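Local coordinates for putative branched-chain amino acid transport system substrate-binding protein (Rhodopseudomonas palustris, PDB 4FB4) that probably serves as the substrate-binding component of an ABC-type transporter and holds caffeic acid in the cleft between its two lobes, at residues R28-F33 / A285-A290. Residues are numbered along the deposited sequence; the frame is centred on the assembly and turned at random.
Sequences RNALEF and AHSFDA. With DHC (caffeic acid), chain B.
Where A30 meets F288 the two helices draw close, their CA atoms 6.0 Å apart, while the chain through L31 and E32 tightens into a 3-10 turn. Close approach suits alanine: the methyl of A30 points at the helix 282-302 and rests 3.4 Å from S287 OG. With chi1 at 64° that hydroxyl leans back over its own helix, within a weak hydrogen bond of A284 O; it also hydrogen-bonds to E27 O in the preceding turn of the other helix, so a small polar group can be buried here and also join the two helices. L31 starts out pointing away, yet its branched end swings back, bringing CD2 to 4.4 Å from S287 CB. F288 carries the contact on past A30. With CG anti to the backbone N (chi1 -179°), its ring reaches toward the end of 28-33, and the edge atom CE1 lies 3.8 Å from F33 O, near the ring plane. The family is that of periplasmic binding proteins, with two alpha/beta lobes around a ligand cleft; helix 21-30 follows the first strand of one lobe, and helix 282-302 packs against it. H286, one residue before S287, directs its imidazole away from this packing, and NE2 forms a 2.8 Å hydrogen bond with the caffeic acid hydroxyl O4', which lies at the edge of the imidazole, near its plane; either partner could be the donor. An imidazole suits this place because its ring nitrogen can donate to a phenol or accept from it. S199, R174 and Q282 by their side chains and T79 by its backbone N also hydrogen-bond to the ligand.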
ATOM      1  N   ARG A  28      -8.567   1.921  -8.936  1.00 15.49           N
ATOM      2  CA  ARG A  28      -9.844   2.234  -9.520  1.00 16.71           C
ATOM      3  C   ARG A  28     -10.382   1.077 -10.389  1.00 15.96           C
ATOM      4  O   ARG A  28     -11.558   0.734 -10.346  1.00 14.80           O
ATOM      5  CB  ARG A  28      -9.787   3.519 -10.343  1.00 18.40           C
ATOM      6  CG  ARG A  28     -11.176   3.876 -10.850  1.00 20.96           C
ATOM      7  CD  ARG A  28     -11.215   5.149 -11.632  1.00 24.01           C
ATOM      8  NE  ARG A  28     -10.488   4.994 -12.864  1.00 27.30           N
ATOM      9  CZ  ARG A  28     -10.046   6.015 -13.609  1.00 31.20           C
ATOM     10  NH1 ARG A  28     -10.284   7.313 -13.270  1.00 32.07           N
ATOM     11  NH2 ARG A  28      -9.382   5.743 -14.716  1.00 30.67           N
ATOM     12  N   ASN A  29      -9.528   0.522 -11.217  1.00 15.42           N
ATOM     13  CA  ASN A  29      -9.898  -0.576 -12.102  1.00 15.93           C
ATOM     14  C   ASN A  29     -10.415  -1.814 -11.328  1.00 15.45           C
ATOM     15  O   ASN A  29     -11.328  -2.493 -11.783  1.00 15.75           O
ATOM     16  CB  ASN A  29      -8.683  -0.965 -12.958  1.00 16.16           C
ATOM     17  CG  ASN A  29      -8.427   0.005 -14.076  1.00 17.61           C
ATOM     18  OD1 ASN A  29      -9.243   0.910 -14.326  1.00 16.68           O
ATOM     19  ND2 ASN A  29      -7.311  -0.208 -14.820  1.00 17.07           N
ATOM     20  N   ALA A  30      -9.843  -2.094 -10.157  1.00 14.56           N
ATOM     21  CA  ALA A  30     -10.219  -3.260  -9.376  1.00 15.23           C
ATOM     22  C   ALA A  30     -11.667  -3.118  -8.867  1.00 15.07           C
ATOM     23  O   ALA A  30     -12.289  -4.121  -8.539  1.00 16.69           O
ATOM     24  CB  ALA A  30      -9.271  -3.461  -8.202  1.00 14.29           C
ATOM     25  N   LEU A  31     -12.178  -1.895  -8.796  1.00 15.27           N
ATOM     26  CA  LEU A  31     -13.579  -1.649  -8.363  1.00 15.62           C
ATOM     27  C   LEU A  31     -14.604  -2.313  -9.285  1.00 17.03           C
ATOM     28  O   LEU A  31     -15.742  -2.553  -8.879  1.00 16.12           O
ATOM     29  CB  LEU A  31     -13.883  -0.156  -8.262  1.00 15.49           C
ATOM     30  CG  LEU A  31     -13.034   0.573  -7.215  1.00 14.83           C
ATOM     31  CD1 LEU A  31     -13.347   2.042  -7.266  1.00 15.56           C
ATOM     32  CD2 LEU A  31     -13.251   0.012  -5.804  1.00 14.69           C
ATOM     33  N   GLU A  32     -14.205  -2.639 -10.504  1.00 17.05           N
ATOM     34  CA  GLU A  32     -15.090  -3.368 -11.406  1.00 19.60           C
ATOM     35  C   GLU A  32     -15.393  -4.756 -10.851  1.00 19.03           C
ATOM     36  O   GLU A  32     -16.440  -5.321 -11.135  1.00 20.17           O
ATOM     37  CB  GLU A  32     -14.470  -3.480 -12.841  1.00 21.17           C
ATOM     38  CG  GLU A  32     -15.415  -4.115 -13.841  1.00 24.34           C
ATOM     39  CD  GLU A  32     -14.895  -4.221 -15.289  1.00 27.88           C
ATOM     40  OE1 GLU A  32     -13.887  -3.557 -15.628  1.00 26.53           O
ATOM     41  OE2 GLU A  32     -15.525  -4.987 -16.097  1.00 29.31           O
ATOM     42  N   PHE A  33     -14.487  -5.308 -10.041  1.00 17.64           N
ATOM     43  CA  PHE A  33     -14.568  -6.677  -9.628  1.00 18.27           C
ATOM     44  C   PHE A  33     -14.969  -6.889  -8.179  1.00 17.37           C
ATOM     45  O   PHE A  33     -14.870  -7.994  -7.703  1.00 17.54           O
ATOM     46  CB  PHE A  33     -13.244  -7.383  -9.902  1.00 19.71           C
ATOM     47  CG  PHE A  33     -12.720  -7.101 -11.272  1.00 20.46           C
ATOM     48  CD1 PHE A  33     -13.477  -7.462 -12.376  1.00 22.48           C
ATOM     49  CD2 PHE A  33     -11.522  -6.447 -11.453  1.00 20.53           C
ATOM     50  CE1 PHE A  33     -13.017  -7.159 -13.656  1.00 23.82           C
ATOM     51  CE2 PHE A  33     -11.075  -6.123 -12.739  1.00 21.50           C
ATOM     52  CZ  PHE A  33     -11.827  -6.496 -13.822  1.00 22.23           C
ATOM     53  N   ALA A 285      -4.923  -4.879  -5.540  1.00 12.56           N
ATOM     54  CA  ALA A 285      -5.271  -5.740  -4.465  1.00 13.14           C
ATOM     55  C   ALA A 285      -5.753  -4.984  -3.263  1.00 12.98           C
ATOM     56  O   ALA A 285      -6.597  -5.484  -2.524  1.00 13.97           O
ATOM     57  CB  ALA A 285      -4.090  -6.657  -4.138  1.00 12.94           C
ATOM     58  N   HIS A 286      -5.257  -3.773  -3.027  1.00 14.06           N
ATOM     59  CA  HIS A 286      -5.666  -3.040  -1.820  1.00 13.90           C
ATOM     60  C   HIS A 286      -7.111  -2.626  -1.854  1.00 14.47           C
ATOM     61  O   HIS A 286      -7.828  -2.702  -0.825  1.00 13.11           O
ATOM     62  CB  HIS A 286      -4.778  -1.815  -1.535  1.00 14.65           C
ATOM     63  CG  HIS A 286      -3.351  -2.141  -1.286  1.00 15.01           C
ATOM     64  ND1 HIS A 286      -2.968  -3.167  -0.540  1.00 16.58           N
ATOM     65  CD2 HIS A 286      -2.200  -1.520  -1.706  1.00 17.19           C
ATOM     66  CE1 HIS A 286      -1.622  -3.238  -0.527  1.00 16.59           C
ATOM     67  NE2 HIS A 286      -1.159  -2.216  -1.206  1.00 18.10           N
ATOM     68  N   SER A 287      -7.550  -2.079  -2.982  1.00 14.40           N
ATOM     69  CA  SER A 287      -8.964  -1.726  -3.086  1.00 14.96           C
ATOM     70  C   SER A 287      -9.884  -2.973  -3.084  1.00 13.74           C
ATOM     71  O   SER A 287     -10.933  -2.991  -2.426  1.00 13.54           O
ATOM     72  CB  SER A 287      -9.240  -0.788  -4.284  1.00 15.63           C
ATOM     73  OG  SER A 287      -8.959  -1.399  -5.484  1.00 19.91           O
ATOM     74  N   PHE A 288      -9.476  -4.031  -3.772  1.00 13.52           N
ATOM     75  CA  PHE A 288     -10.203  -5.282  -3.757  1.00 14.44           C
ATOM     76  C   PHE A 288     -10.342  -5.811  -2.312  1.00 14.61           C
ATOM     77  O   PHE A 288     -11.442  -6.186  -1.890  1.00 14.97           O
ATOM     78  CB  PHE A 288      -9.487  -6.274  -4.631  1.00 14.91           C
ATOM     79  CG  PHE A 288     -10.143  -7.619  -4.743  1.00 16.47           C
ATOM     80  CD1 PHE A 288     -11.132  -7.851  -5.692  1.00 17.23           C
ATOM     81  CD2 PHE A 288      -9.754  -8.660  -3.935  1.00 16.06           C
ATOM     82  CE1 PHE A 288     -11.713  -9.083  -5.804  1.00 18.06           C
ATOM     83  CE2 PHE A 288     -10.328  -9.899  -4.060  1.00 18.36           C
ATOM     84  CZ  PHE A 288     -11.301 -10.109  -5.014  1.00 17.81           C
ATOM     85  N   ASP A 289      -9.240  -5.778  -1.566  1.00 13.98           N
ATOM     86  CA  ASP A 289      -9.208  -6.241  -0.195  1.00 14.48           C
ATOM     87  C   ASP A 289     -10.039  -5.403   0.757  1.00 13.64           C
ATOM     88  O   ASP A 289     -10.628  -5.942   1.672  1.00 13.61           O
ATOM     89  CB  ASP A 289      -7.789  -6.313   0.330  1.00 14.79           C
ATOM     90  CG  ASP A 289      -6.991  -7.464  -0.321  1.00 16.64           C
ATOM     91  OD1 ASP A 289      -7.547  -8.259  -1.166  1.00 18.36           O
ATOM     92  OD2 ASP A 289      -5.791  -7.593   0.002  1.00 18.61           O
ATOM     93  N   ALA A 290     -10.054  -4.100   0.568  1.00 12.81           N
ATOM     94  CA  ALA A 290     -10.953  -3.210   1.321  1.00 12.25           C
ATOM     95  C   ALA A 290     -12.391  -3.664   1.205  1.00 12.63           C
ATOM     96  O   ALA A 290     -13.146  -3.644   2.192  1.00 13.06           O
ATOM     97  CB  ALA A 290     -10.799  -1.755   0.831  1.00 12.21           C
TER
HETATM   98  C1  DHC B 401       3.769   6.542  -1.062  1.00 18.86           C
HETATM   99  O1  DHC B 401       3.458   7.445  -0.279  1.00 18.01           O
HETATM  100  C2  DHC B 401       3.631   5.100  -0.731  1.00 19.78           C
HETATM  101  C3  DHC B 401       2.917   4.390  -1.576  1.00 18.69           C
HETATM  102  C1' DHC B 401       2.553   2.928  -1.331  1.00 18.20           C
HETATM  103  C2' DHC B 401       1.337   2.480  -1.807  1.00 17.62           C
HETATM  104  C3' DHC B 401       0.925   1.183  -1.598  1.00 18.82           C
HETATM  105  C4' DHC B 401       1.752   0.224  -0.867  1.00 19.30           C
HETATM  106  C5' DHC B 401       2.968   0.685  -0.361  1.00 18.31           C
HETATM  107  C6' DHC B 401       3.329   2.035  -0.601  1.00 17.72           C
HETATM  108  O4' DHC B 401       1.297  -1.052  -0.709  1.00 22.67           O
HETATM  109  O3' DHC B 401      -0.266   0.799  -2.129  1.00 23.27           O
HETATM  110  O2  DHC B 401       4.121   6.804  -2.236  1.00 20.75           O